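Local coordinates for ABC sugar transporter, periplasmic sugar binding protein (Legionella pneumophila subsp. pneumophila, PDB 3ROT) that probably binds a carbohydrate in the periplasm and hands it to an ABC transporter for uptake, as solute-binding proteins of its family do, at residues S129-Q139 against E188-A199; N112-E121 against G144-I155. All coordinates share one frame; numbering follows the deposited sequence.

Contact 1: residues S129-Q139 against E188-A199; sequences SAKRALVLNPQ and ETNIIFCLTSQA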
loop_
_atom_site.group_PDB
_atom_site.type_symbol
_atom_site.label_atom_id
_atom_site.label_comp_id
_atom_site.label_asym_id
_atom_site.label_seq_id
_atom_site.Cartn_x
_atom_site.Cartn_y
_atom_site.Cartn_z
ATOM N N SER A 129 20.105 19.089 17.199
ATOM C CA SER A 129 19.164 19.523 18.225
ATOM C C SER A 129 18.366 18.364 18.831
ATOM O O SER A 129 17.445 18.585 19.614
ATOM C CB SER A 129 18.195 20.546 17.629
ATOM O OG SER A 129 17.403 19.954 16.605
ATOM N N ALA A 130 18.720 17.132 18.469
ATOM C CA ALA A 130 18.031 15.939 18.968
ATOM C C ALA A 130 17.738 15.963 20.476
ATOM O O ALA A 130 18.647 16.129 21.294
ATOM C CB ALA A 130 18.846 14.688 18.617
ATOM N N LYS A 131 16.466 15.776 20.827
ATOM C CA LYS A 131 16.012 15.767 22.218
ATOM C C LYS A 131 15.414 14.414 22.595
ATOM O O LYS A 131 15.768 13.827 23.616
ATOM C CB LYS A 131 14.933 16.834 22.440
ATOM C CG LYS A 131 15.363 18.263 22.174
ATOM C CD LYS A 131 16.308 18.780 23.255
ATOM C CE LYS A 131 16.655 20.250 23.020
ATOM N NZ LYS A 131 15.442 21.119 23.025
ATOM N N ARG A 132 14.497 13.935 21.757
ATOM C CA ARG A 132 13.814 12.677 21.996
ATOM C C ARG A 132 13.431 12.022 20.662
ATOM O O ARG A 132 12.864 12.677 19.781
ATOM C CB ARG A 132 12.556 12.944 22.821
ATOM C CG ARG A 132 11.824 11.705 23.299
ATOM C CD ARG A 132 10.481 12.085 23.921
ATOM N NE ARG A 132 9.941 11.017 24.760
ATOM C CZ ARG A 132 10.388 10.725 25.979
ATOM N NH1 ARG A 132 11.381 11.425 26.516
ATOM N NH2 ARG A 132 9.843 9.730 26.663
ATOM N N ALA A 133 13.741 10.736 20.527
ATOM C CA ALA A 133 13.445 9.993 19.305
ATOM C C ALA A 133 12.385 8.932 19.507
ATOM O O ALA A 133 12.277 8.332 20.577
ATOM C CB ALA A 133 14.705 9.337 18.764
ATOM N N LEU A 134 11.614 8.693 18.453
ATOM C CA LEU A 134 10.567 7.688 18.476
ATOM C C LEU A 134 10.863 6.694 17.356
ATOM O O LEU A 134 11.108 7.097 16.220
ATOM C CB LEU A 134 9.212 8.357 18.259
ATOM C CG LEU A 134 7.955 7.491 18.237
ATOM C CD1 LEU A 134 7.701 6.895 19.619
ATOM C CD2 LEU A 134 6.763 8.353 17.782
ATOM N N VAL A 135 10.874 5.404 17.687
ATOM C CA VAL A 135 11.140 4.353 16.710
ATOM C C VAL A 135 9.849 3.614 16.405
ATOM O O VAL A 135 9.258 2.984 17.294
ATOM C CB VAL A 135 12.173 3.331 17.228
ATOM C CG1 VAL A 135 12.365 2.216 16.194
ATOM C CG2 VAL A 135 13.498 4.030 17.511
ATOM N N LEU A 136 9.423 3.677 15.145
ATOM C CA LEU A 136 8.177 3.046 14.730
ATOM C C LEU A 136 8.391 1.656 14.126
ATOM O O LEU A 136 9.012 1.518 13.078
ATOM C CB LEU A 136 7.455 3.952 13.731
ATOM C CG LEU A 136 7.358 5.441 14.112
ATOM C CD1 LEU A 136 6.498 6.159 13.082
ATOM C CD2 LEU A 136 6.751 5.603 15.505
ATOM N N ASN A 137 7.873 0.633 14.805
ATOM C CA ASN A 137 8.008 -0.745 14.348
ATOM C C ASN A 137 6.682 -1.214 13.773
ATOM O O ASN A 137 5.673 -1.286 14.482
ATOM C CB ASN A 137 8.408 -1.669 15.506
ATOM C CG ASN A 137 9.019 -2.982 15.021
ATOM O OD1 ASN A 137 8.617 -3.525 13.991
ATOM N ND2 ASN A 137 9.990 -3.500 15.773
ATOM N N PRO A 138 6.655 -1.523 12.470
ATOM C CA PRO A 138 5.387 -1.977 11.904
ATOM C C PRO A 138 5.212 -3.484 11.983
ATOM O O PRO A 138 4.136 -4.000 11.677
ATOM C CB PRO A 138 5.457 -1.474 10.468
ATOM C CG PRO A 138 6.897 -1.645 10.148
ATOM C CD PRO A 138 7.598 -1.141 11.403
ATOM N N GLN A 139 6.266 -4.189 12.391
ATOM C CA GLN A 139 6.194 -5.638 12.478
ATOM C C GLN A 139 6.934 -6.289 13.633
ATOM O O GLN A 139 8.003 -6.871 13.437
ATOM C CB GLN A 139 6.701 -6.284 11.188
ATOM C CG GLN A 139 5.878 -6.013 9.962
ATOM C CD GLN A 139 6.491 -6.649 8.731
ATOM O OE1 GLN A 139 6.623 -7.871 8.648
ATOM N NE2 GLN A 139 6.885 -5.819 7.772
ATOM N N GLU A 188 7.936 17.198 22.789
ATOM C CA GLU A 188 9.342 17.516 22.544
ATOM C C GLU A 188 10.000 16.525 21.570
ATOM O O GLU A 188 11.094 16.783 21.067
ATOM C CB GLU A 188 10.137 17.542 23.861
ATOM C CG GLU A 188 10.321 16.184 24.529
ATOM C CD GLU A 188 9.112 15.743 25.339
ATOM O OE1 GLU A 188 7.997 16.242 25.080
ATOM O OE2 GLU A 188 9.279 14.883 26.232
ATOM N N THR A 189 9.339 15.398 21.317
ATOM C CA THR A 189 9.868 14.393 20.395
ATOM C C THR A 189 10.155 15.108 19.080
ATOM O O THR A 189 9.239 15.652 18.468
ATOM C CB THR A 189 8.835 13.271 20.131
ATOM O OG1 THR A 189 8.429 12.680 21.377
ATOM C CG2 THR A 189 9.435 12.193 19.224
ATOM N N ASN A 190 11.413 15.117 18.649
ATOM C CA ASN A 190 11.774 15.799 17.406
ATOM C C ASN A 190 12.472 14.927 16.371
ATOM O O ASN A 190 12.922 15.414 15.329
ATOM C CB ASN A 190 12.618 17.048 17.702
ATOM C CG ASN A 190 13.857 16.752 18.538
ATOM O OD1 ASN A 190 14.089 15.620 18.967
ATOM N ND2 ASN A 190 14.659 17.783 18.774
ATOM N N ILE A 191 12.567 13.636 16.659
ATOM C CA ILE A 191 13.174 12.710 15.724
ATOM C C ILE A 191 12.345 11.444 15.613
ATOM O O ILE A 191 11.945 10.856 16.622
ATOM C CB ILE A 191 14.598 12.301 16.131
ATOM C CG1 ILE A 191 15.542 13.497 16.049
ATOM C CG2 ILE A 191 15.095 11.204 15.201
ATOM C CD1 ILE A 191 17.013 13.119 16.205
ATOM N N ILE A 192 12.078 11.036 14.378
ATOM C CA ILE A 192 11.329 9.814 14.142
ATOM C C ILE A 192 12.100 8.891 13.209
ATOM O O ILE A 192 12.603 9.311 12.160
ATOM C CB ILE A 192 9.940 10.085 13.536
ATOM C CG1 ILE A 192 9.091 10.915 14.513
ATOM C CG2 ILE A 192 9.238 8.756 13.245
ATOM C CD1 ILE A 192 7.684 11.222 14.025
ATOM N N PHE A 193 12.211 7.636 13.625
ATOM C CA PHE A 193 12.889 6.609 12.850
ATOM C C PHE A 193 11.834 5.604 12.397
ATOM O O PHE A 193 11.182 4.984 13.234
ATOM C CB PHE A 193 13.903 5.847 13.711
ATOM C CG PHE A 193 15.141 6.619 14.048
ATOM C CD1 PHE A 193 16.256 6.573 13.210
ATOM C CD2 PHE A 193 15.214 7.356 15.227
ATOM C CE1 PHE A 193 17.426 7.247 13.542
ATOM C CE2 PHE A 193 16.385 8.034 15.564
ATOM C CZ PHE A 193 17.490 7.976 14.718
ATOM N N CYS A 194 11.669 5.437 11.089
ATOM C CA CYS A 194 10.712 4.456 10.562
ATOM C C CYS A 194 11.524 3.237 10.136
ATOM O O CYS A 194 12.422 3.356 9.297
ATOM C CB CYS A 194 9.967 5.005 9.357
ATOM S SG CYS A 194 8.936 6.435 9.716
ATOM N N LEU A 195 11.205 2.078 10.707
ATOM C CA LEU A 195 11.935 0.856 10.396
ATOM C C LEU A 195 11.718 0.353 8.969
ATOM O O LEU A 195 12.548 -0.381 8.447
ATOM C CB LEU A 195 11.611 -0.235 11.429
ATOM C CG LEU A 195 12.046 0.146 12.861
ATOM C CD1 LEU A 195 11.743 -0.977 13.836
ATOM C CD2 LEU A 195 13.533 0.462 12.870
ATOM N N THR A 196 10.603 0.736 8.349
ATOM C CA THR A 196 10.335 0.379 6.946
ATOM C C THR A 196 9.407 1.444 6.368
ATOM O O THR A 196 8.884 2.288 7.105
ATOM C CB THR A 196 9.635 -0.988 6.771
ATOM O OG1 THR A 196 8.243 -0.847 7.058
ATOM C CG2 THR A 196 10.238 -2.044 7.688
ATOM N N SER A 197 9.187 1.401 5.058
ATOM C CA SER A 197 8.316 2.376 4.419
ATOM C C SER A 197 6.857 2.205 4.856
ATOM O O SER A 197 6.046 3.123 4.706
ATOM C CB SER A 197 8.436 2.272 2.896
ATOM O OG SER A 197 8.066 0.987 2.442
ATOM N N GLN A 198 6.514 1.045 5.410
ATOM C CA GLN A 198 5.136 0.824 5.866
ATOM C C GLN A 198 4.769 1.768 7.012
ATOM O O GLN A 198 3.595 2.102 7.207
ATOM C CB GLN A 198 4.942 -0.611 6.336
ATOM C CG GLN A 198 5.196 -1.662 5.278
ATOM C CD GLN A 198 5.404 -3.024 5.906
ATOM O OE1 GLN A 198 6.304 -3.209 6.741
ATOM N NE2 GLN A 198 4.574 -3.981 5.523
ATOM N N ALA A 199 5.771 2.164 7.794
ATOM C CA ALA A 199 5.541 3.094 8.889
ATOM C C ALA A 199 5.576 4.507 8.312
ATOM O O ALA A 199 4.776 5.366 8.685
ATOM C CB ALA A 199 6.627 2.941 9.966
#
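Leu134 and Leu136 trade backbone hydrogen bonds with Ile191, Phe193 and Leu195 along the buried middle of this contact. Phe193 N reaches Leu134 O at 2.9 Å, and Leu136 N is bonded to Phe193 O at the same distance. On one face of the pair the methyl of Ala133 abuts the rim of the Phe193 ring, in its plane, 3.8 Å from CE2, while Ile191 sends CD1 to within 3.4 Å of Ala130 CB, a tight contact. The other face carries Leu136, whose CD1 rests on Ile192 CG2. These are neighbouring parallel strands in the five-stranded sheet of one lobe of a periplasmic binding protein, 191-194 in the middle and 132-137 between it and the edge strand 162-167; helix 143-158 covers the Phe193 face and helix 172-185 the face of Leu134 and Ile192. At the solvent end polar contacts replace the apolar packing. There Asn190, with CG set between its backbone N and carbonyl carbon (chi1 55°), turns its amide to the incoming chain: OD1 accepts from Lys131 N at 3.0 Å and from Arg132 N, and ND2 gives to Ser129 O from above that carbonyl's plane. Arg132 lies extended past Thr189, NE bonding to Tyr182, and Glu188 OE2 stays 4.1 Å from Arg132 NH1, a charge attraction without a salt bridge. At the opposite end Gln139 NE2 donates to a lone pair of Gln198 OE1 at 2.9 Å.

Contact 2: residues N112-E121 against G144-I155; sequences NLLAGKKLGE and GLEKRAYGIKTI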
loop_
_atom_site.group_PDB
_atom_site.type_symbol
_atom_site.label_atom_id
_atom_site.label_comp_id
_atom_site.label_asym_id
_atom_site.label_seq_id
_atom_site.Cartn_x
_atom_site.Cartn_y
_atom_site.Cartn_z
ATOM N N ASN A 112 21.488 -5.754 9.127
ATOM C CA ASN A 112 20.490 -4.955 9.831
ATOM C C ASN A 112 20.976 -4.195 11.059
ATOM O O ASN A 112 20.648 -3.027 11.229
ATOM C CB ASN A 112 19.290 -5.834 10.190
ATOM C CG ASN A 112 18.312 -5.974 9.038
ATOM O OD1 ASN A 112 17.790 -7.056 8.773
ATOM N ND2 ASN A 112 18.053 -4.865 8.351
ATOM N N LEU A 113 21.747 -4.859 11.911
ATOM C CA LEU A 113 22.273 -4.221 13.112
ATOM C C LEU A 113 23.119 -3.025 12.728
ATOM O O LEU A 113 22.889 -1.917 13.203
ATOM C CB LEU A 113 23.128 -5.203 13.913
ATOM C CG LEU A 113 23.756 -4.659 15.202
ATOM C CD1 LEU A 113 22.665 -4.196 16.171
ATOM C CD2 LEU A 113 24.617 -5.761 15.832
ATOM N N LEU A 114 24.096 -3.250 11.859
ATOM C CA LEU A 114 24.975 -2.178 11.431
ATOM C C LEU A 114 24.210 -1.056 10.733
ATOM O O LEU A 114 24.504 0.123 10.948
ATOM C CB LEU A 114 26.085 -2.730 10.526
ATOM C CG LEU A 114 27.081 -1.713 9.961
ATOM C CD1 LEU A 114 27.701 -0.900 11.099
ATOM C CD2 LEU A 114 28.157 -2.436 9.158
ATOM N N ALA A 115 23.225 -1.413 9.908
ATOM C CA ALA A 115 22.422 -0.406 9.210
ATOM C C ALA A 115 21.706 0.485 10.226
ATOM O O ALA A 115 21.622 1.697 10.051
ATOM C CB ALA A 115 21.399 -1.078 8.295
ATOM N N GLY A 116 21.182 -0.128 11.286
ATOM C CA GLY A 116 20.502 0.634 12.320
ATOM C C GLY A 116 21.461 1.605 12.989
ATOM O O GLY A 116 21.154 2.787 13.161
ATOM N N LYS A 117 22.636 1.112 13.364
ATOM C CA LYS A 117 23.636 1.966 14.006
ATOM C C LYS A 117 23.968 3.133 13.099
ATOM O O LYS A 117 24.035 4.273 13.546
ATOM C CB LYS A 117 24.925 1.196 14.282
ATOM C CG LYS A 117 24.784 0.069 15.272
ATOM C CD LYS A 117 26.152 -0.549 15.550
ATOM C CE LYS A 117 26.049 -1.710 16.536
ATOM N NZ LYS A 117 25.401 -1.298 17.815
ATOM N N LYS A 118 24.177 2.834 11.822
ATOM C CA LYS A 118 24.497 3.854 10.839
ATOM C C LYS A 118 23.383 4.891 10.692
ATOM O O LYS A 118 23.650 6.086 10.537
ATOM C CB LYS A 118 24.780 3.194 9.492
ATOM C CG LYS A 118 24.782 4.152 8.318
ATOM C CD LYS A 118 25.976 5.088 8.331
ATOM C CE LYS A 118 25.892 6.057 7.159
ATOM N NZ LYS A 118 25.657 5.344 5.862
ATOM N N LEU A 119 22.132 4.448 10.738
ATOM C CA LEU A 119 21.044 5.402 10.595
ATOM C C LEU A 119 21.038 6.289 11.825
ATOM O O LEU A 119 20.871 7.496 11.720
ATOM C CB LEU A 119 19.693 4.704 10.439
ATOM C CG LEU A 119 18.577 5.685 10.064
ATOM C CD1 LEU A 119 19.020 6.523 8.857
ATOM C CD2 LEU A 119 17.286 4.924 9.768
ATOM N N GLY A 120 21.234 5.670 12.984
ATOM C CA GLY A 120 21.284 6.414 14.227
ATOM C C GLY A 120 22.362 7.486 14.191
ATOM O O GLY A 120 22.105 8.620 14.559
ATOM N N GLU A 121 23.564 7.136 13.733
ATOM C CA GLU A 121 24.670 8.093 13.664
ATOM C C GLU A 121 24.415 9.242 12.684
ATOM O O GLU A 121 24.838 10.375 12.920
ATOM C CB GLU A 121 25.971 7.386 13.268
ATOM C CG GLU A 121 26.402 6.280 14.212
ATOM C CD GLU A 121 27.610 5.507 13.698
ATOM O OE1 GLU A 121 27.617 5.122 12.507
ATOM O OE2 GLU A 121 28.550 5.276 14.488
ATOM N N GLY A 144 14.604 -9.079 11.580
ATOM C CA GLY A 144 15.456 -8.123 10.893
ATOM C C GLY A 144 15.203 -6.738 11.460
ATOM O O GLY A 144 16.139 -5.993 11.764
ATOM N N LEU A 145 13.930 -6.386 11.617
ATOM C CA LEU A 145 13.599 -5.081 12.155
ATOM C C LEU A 145 14.034 -4.941 13.618
ATOM O O LEU A 145 14.341 -3.842 14.061
ATOM C CB LEU A 145 12.097 -4.811 11.998
ATOM C CG LEU A 145 11.566 -4.937 10.564
ATOM C CD1 LEU A 145 10.137 -4.418 10.503
ATOM C CD2 LEU A 145 12.459 -4.154 9.602
ATOM N N GLU A 146 14.073 -6.045 14.366
ATOM C CA GLU A 146 14.513 -5.972 15.766
ATOM C C GLU A 146 15.982 -5.543 15.784
ATOM O O GLU A 146 16.395 -4.731 16.616
ATOM C CB GLU A 146 14.366 -7.328 16.473
ATOM C CG GLU A 146 12.988 -7.948 16.347
ATOM C CD GLU A 146 12.814 -9.219 17.169
ATOM O OE1 GLU A 146 13.762 -10.038 17.237
ATOM O OE2 GLU A 146 11.711 -9.406 17.732
ATOM N N LYS A 147 16.770 -6.082 14.860
ATOM C CA LYS A 147 18.185 -5.730 14.778
ATOM C C LYS A 147 18.351 -4.252 14.427
ATOM O O LYS A 147 19.237 -3.579 14.964
ATOM C CB LYS A 147 18.901 -6.595 13.736
ATOM C CG LYS A 147 19.049 -8.058 14.132
ATOM C CD LYS A 147 19.913 -8.196 15.370
ATOM C CE LYS A 147 20.172 -9.658 15.721
ATOM N NZ LYS A 147 21.050 -9.788 16.927
ATOM N N ARG A 148 17.506 -3.749 13.528
ATOM C CA ARG A 148 17.563 -2.334 13.144
ATOM C C ARG A 148 17.300 -1.434 14.340
ATOM O O ARG A 148 18.057 -0.500 14.612
ATOM C CB ARG A 148 16.523 -2.005 12.076
ATOM C CG ARG A 148 16.920 -2.421 10.697
ATOM C CD ARG A 148 15.809 -2.162 9.701
ATOM N NE ARG A 148 16.040 -2.993 8.532
ATOM C CZ ARG A 148 15.330 -2.953 7.416
ATOM N NH1 ARG A 148 14.314 -2.109 7.289
ATOM N NH2 ARG A 148 15.651 -3.767 6.429
ATOM N N ALA A 149 16.203 -1.719 15.033
ATOM C CA ALA A 149 15.814 -0.954 16.208
ATOM C C ALA A 149 16.940 -0.976 17.239
ATOM O O ALA A 149 17.302 0.063 17.791
ATOM C CB ALA A 149 14.548 -1.537 16.811
ATOM N N TYR A 150 17.488 -2.162 17.494
ATOM C CA TYR A 150 18.566 -2.300 18.464
ATOM C C TYR A 150 19.757 -1.442 18.066
ATOM O O TYR A 150 20.337 -0.745 18.898
ATOM C CB TYR A 150 19.024 -3.752 18.586
ATOM C CG TYR A 150 19.993 -3.954 19.734
ATOM C CD1 TYR A 150 19.537 -4.073 21.049
ATOM C CD2 TYR A 150 21.367 -3.983 19.510
ATOM C CE1 TYR A 150 20.432 -4.217 22.114
ATOM C CE2 TYR A 150 22.269 -4.121 20.560
ATOM C CZ TYR A 150 21.799 -4.238 21.859
ATOM O OH TYR A 150 22.701 -4.369 22.892
ATOM N N GLY A 151 20.128 -1.507 16.793
ATOM C CA GLY A 151 21.245 -0.711 16.325
ATOM C C GLY A 151 21.005 0.775 16.525
ATOM O O GLY A 151 21.907 1.518 16.901
ATOM N N ILE A 152 19.782 1.221 16.274
ATOM C CA ILE A 152 19.475 2.633 16.437
ATOM C C ILE A 152 19.562 3.043 17.912
ATOM O O ILE A 152 20.187 4.052 18.247
ATOM C CB ILE A 152 18.072 2.960 15.856
ATOM C CG1 ILE A 152 18.117 2.832 14.323
ATOM C CG2 ILE A 152 17.638 4.366 16.273
ATOM C CD1 ILE A 152 16.750 2.901 13.618
ATOM N N LYS A 153 18.961 2.238 18.780
ATOM C CA LYS A 153 18.955 2.508 20.213
ATOM C C LYS A 153 20.350 2.592 20.843
ATOM O O LYS A 153 20.577 3.408 21.734
ATOM C CB LYS A 153 18.126 1.440 20.929
ATOM C CG LYS A 153 16.672 1.433 20.501
ATOM C CD LYS A 153 15.913 0.289 21.129
ATOM C CE LYS A 153 14.506 0.198 20.568
ATOM N NZ LYS A 153 13.795 -0.999 21.084
ATOM N N THR A 154 21.281 1.758 20.389
ATOM C CA THR A 154 22.634 1.794 20.937
ATOM C C THR A 154 23.264 3.165 20.690
ATOM O O THR A 154 23.897 3.733 21.583
ATOM C CB THR A 154 23.545 0.697 20.327
ATOM O OG1 THR A 154 23.621 0.860 18.906
ATOM C CG2 THR A 154 23.000 -0.682 20.646
ATOM N N ILE A 155 23.083 3.706 19.489
ATOM C CA ILE A 155 23.645 5.014 19.186
ATOM C C ILE A 155 22.955 6.080 20.035
ATOM O O ILE A 155 23.612 6.937 20.616
ATOM C CB ILE A 155 23.482 5.372 17.693
ATOM C CG1 ILE A 155 24.161 4.306 16.821
ATOM C CG2 ILE A 155 24.047 6.760 17.428
ATOM C CD1 ILE A 155 25.603 3.984 17.211
#
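Lys117 lies along Gly151 and ends on Thr154, the next turn of the partner helix. Its CB stands 4.1 Å from Ile155 CG1, and CG, anti to the carbonyl carbon (chi1 -65°), passes over the Gly151 backbone, 3.6 Å from Gly151 O. The chain runs on extended through CD and CE until a bend at chi4 delivers NZ to Thr154 OG1 at 3.0 Å. That hydroxyl in turn donates to Gly151 O, from above the carbonyl plane. Beside this lysine the backbones themselves meet: at Gly116 and Gly151 the axes of segments 112-121 and 144-155 approach to 6.5 Å and cross at -38°, and CA-H...O contacts run from Gly116 CA to Arg148 O (3.5 Å) and from Lys117 CA to Gly151 O. Ile152 lays CG1 against Gly116 O, and Ile155 fits CG2 over Gly120, where a third glycine keeps the surface low. At the outer margin Leu113 CD1 touches the edge of the Tyr150 ring, 3.6 Å from CD2. The two helices lie side by side on the sheet of their lobe; strand 132-137 joins them in the chain, in the alternating helix-strand order of the type I periplasmic binding protein fold. With its proton committed to Gly151 O, Thr154 OG1 can meet the ammonium of Lys117 only as an acceptor, which probably polarises the hydroxyl and strengthens both bonds.

How the contacts relate
Contact 1 lies within the sheet of one lobe and contact 2 between two helices packed on it, their centres about 12 Å apart. The chain alternates between them: helix 112-126, strand 132-137 and helix 143-158 follow one another, so 132-137 belongs to contact 1 while linking the two halves of contact 2. Direct touches also join them. Phe193 CD1 packs on Ile152 CD1 at 3.7 Å, Thr196 CG2 on Leu145 CD2 at 3.6 Å, and Arg148 NH1 probably hydrogen-bonds to Leu195 O at 2.7 Å. NH1 also bonds to a glycerol, and a glycerol lies about 4 Å from the Thr196 side chain; probably from the crystallisation liquor, glycerol here may mark the sugar pocket.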